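PDB 1YT8: thiosulfate sulfurtransferase from Pseudomonas aeruginosa, which probably transfers sulfur from thiosulfate to cyanide, as a sulfurtransferase built from repeated rhodanese-like domains. Local coordinates for residues A[44-48]-A[49-53]. Numbering follows the deposited sequence.
Sequences ANLPL and SRLEL
The carbonyl oxygen of Leu48 accepts two hydrogen bonds: the backbone N of Leu51 donates to Leu48 O over 3.2 Å in a nearly straight bond (N-H...O 169°), standing steeply above the carbonyl plane (72° out of it), and a water donates to the same oxygen at 2.7 Å. That water also donates to Glu52 OE1, 3.0 Å from it, and so bridges the carbonyl ahead of the helix 51-58 to a carboxylate at its start; Glu52 OE1 is salt-bridged as well to Arg417, far along the chain. One residue earlier, Arg50 N donates to Pro47 O (2.8 Å), also from above the carbonyl plane but less steeply. Together the two i to i+3 bonds wind the chain through a tight turn between the strand 44-45 and the helix.

Arg50 then folds back over this turn. Its CG lies between the backbone N and the carbonyl carbon (chi1 56°), and from there the chain runs extended to NE, carrying the guanidinium across the proline ring. Pro47 CG sits over one face of that group, displaced toward its rim and 3.6 Å from Arg50 NH1. Leu46 and Leu51 supply the apolar contact, crossing at about a right angle with Leu46 CD2 resting 3.6 Å from Leu51 CD1. Leu48 heads instead for the helix 75-85, where it meets Leu75 and Ala79, while Ser49 OG hydrogen-bonds Glu31.

The segment links the edge strand of the five-stranded parallel sheet to the helix 51-58 in the first rhodanese-like domain. Its chemistry is divided: backbone bonds and one water set the turn, Leu46 and Leu51 pack on each other, and Arg50 lays a probably charged, flat group on proline carbons, a van der Waals contact that satisfies none of the guanidinium N-H groups; NE has a long, weak ion pair with Glu54.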
loop_
_atom_site.group_PDB
_atom_site.type_symbol
_atom_site.label_atom_id
_atom_site.label_comp_id
_atom_site.label_asym_id
_atom_site.label_seq_id
_atom_site.Cartn_x
_atom_site.Cartn_y
_atom_site.Cartn_z
ATOM N N ALA A 44 8.815 -0.477 -7.484
ATOM C CA ALA A 44 7.694 -0.997 -6.719
ATOM C C ALA A 44 8.144 -2.326 -6.140
ATOM O O ALA A 44 8.843 -3.088 -6.805
ATOM C CB ALA A 44 6.483 -1.200 -7.627
ATOM N N ASN A 45 7.753 -2.609 -4.902
ATOM C CA ASN A 45 8.152 -3.862 -4.282
ATOM C C ASN A 45 7.109 -4.956 -4.481
ATOM O O ASN A 45 5.976 -4.836 -4.027
ATOM C CB ASN A 45 8.413 -3.652 -2.786
ATOM C CG ASN A 45 8.904 -4.913 -2.088
ATOM O OD1 ASN A 45 9.712 -5.670 -2.632
ATOM N ND2 ASN A 45 8.438 -5.128 -0.867
ATOM N N LEU A 46 7.495 -6.007 -5.193
ATOM C CA LEU A 46 6.614 -7.148 -5.399
ATOM C C LEU A 46 7.477 -8.377 -5.160
ATOM O O LEU A 46 8.056 -8.945 -6.086
ATOM C CB LEU A 46 6.018 -7.166 -6.812
ATOM C CG LEU A 46 5.122 -8.384 -7.099
ATOM C CD1 LEU A 46 4.189 -8.640 -5.924
ATOM C CD2 LEU A 46 4.329 -8.161 -8.385
ATOM N N PRO A 47 7.593 -8.784 -3.891
ATOM C CA PRO A 47 8.387 -9.947 -3.487
ATOM C C PRO A 47 8.104 -11.186 -4.325
ATOM O O PRO A 47 6.945 -11.527 -4.576
ATOM C CB PRO A 47 7.986 -10.140 -2.029
ATOM C CG PRO A 47 7.708 -8.726 -1.572
ATOM C CD PRO A 47 6.899 -8.196 -2.730
ATOM N N LEU A 48 9.168 -11.850 -4.762
ATOM C CA LEU A 48 9.032 -13.068 -5.545
ATOM C C LEU A 48 8.042 -13.986 -4.828
ATOM O O LEU A 48 7.242 -14.669 -5.461
ATOM C CB LEU A 48 10.388 -13.773 -5.667
ATOM C CG LEU A 48 10.400 -15.118 -6.404
ATOM C CD1 LEU A 48 10.146 -14.904 -7.890
ATOM C CD2 LEU A 48 11.747 -15.795 -6.187
ATOM N N SER A 49 8.094 -13.976 -3.500
ATOM C CA SER A 49 7.210 -14.809 -2.681
ATOM C C SER A 49 5.719 -14.692 -2.997
ATOM O O SER A 49 4.979 -15.672 -2.855
ATOM C CB SER A 49 7.435 -14.513 -1.197
ATOM O OG SER A 49 8.712 -14.952 -0.780
ATOM N N ARG A 50 5.268 -13.510 -3.410
ATOM C CA ARG A 50 3.856 -13.320 -3.735
ATOM C C ARG A 50 3.622 -12.709 -5.119
ATOM O O ARG A 50 2.569 -12.123 -5.387
ATOM C CB ARG A 50 3.165 -12.470 -2.656
ATOM C CG ARG A 50 3.780 -11.096 -2.385
ATOM C CD ARG A 50 2.908 -10.327 -1.386
ATOM N NE ARG A 50 3.412 -8.992 -1.053
ATOM C CZ ARG A 50 4.374 -8.739 -0.165
ATOM N NH1 ARG A 50 4.961 -9.730 0.496
ATOM N NH2 ARG A 50 4.737 -7.486 0.080
ATOM N N LEU A 51 4.606 -12.869 -5.996
ATOM C CA LEU A 51 4.542 -12.346 -7.358
ATOM C C LEU A 51 3.248 -12.702 -8.097
ATOM O O LEU A 51 2.560 -11.824 -8.614
ATOM C CB LEU A 51 5.747 -12.859 -8.158
ATOM C CG LEU A 51 5.869 -12.470 -9.638
ATOM C CD1 LEU A 51 6.092 -10.977 -9.761
ATOM C CD2 LEU A 51 7.029 -13.221 -10.272
ATOM N N GLU A 52 2.912 -13.987 -8.136
ATOM C CA GLU A 52 1.714 -14.438 -8.842
ATOM C C GLU A 52 0.388 -13.921 -8.293
ATOM O O GLU A 52 -0.594 -13.837 -9.025
ATOM C CB GLU A 52 1.669 -15.971 -8.882
ATOM C CG GLU A 52 2.852 -16.603 -9.596
ATOM C CD GLU A 52 3.957 -17.033 -8.651
ATOM O OE1 GLU A 52 4.173 -16.359 -7.619
ATOM O OE2 GLU A 52 4.623 -18.048 -8.953
ATOM N N LEU A 53 0.359 -13.577 -7.013
ATOM C CA LEU A 53 -0.865 -13.099 -6.381
ATOM C C LEU A 53 -1.219 -11.645 -6.685
ATOM O O LEU A 53 -2.376 -11.246 -6.545
ATOM C CB LEU A 53 -0.768 -13.268 -4.862
ATOM C CG LEU A 53 -0.504 -14.662 -4.288
ATOM C CD1 LEU A 53 -0.333 -14.561 -2.776
ATOM C CD2 LEU A 53 -1.648 -15.593 -4.633
HETATM O O HOH W 1 7.146 -16.215 -7.636
#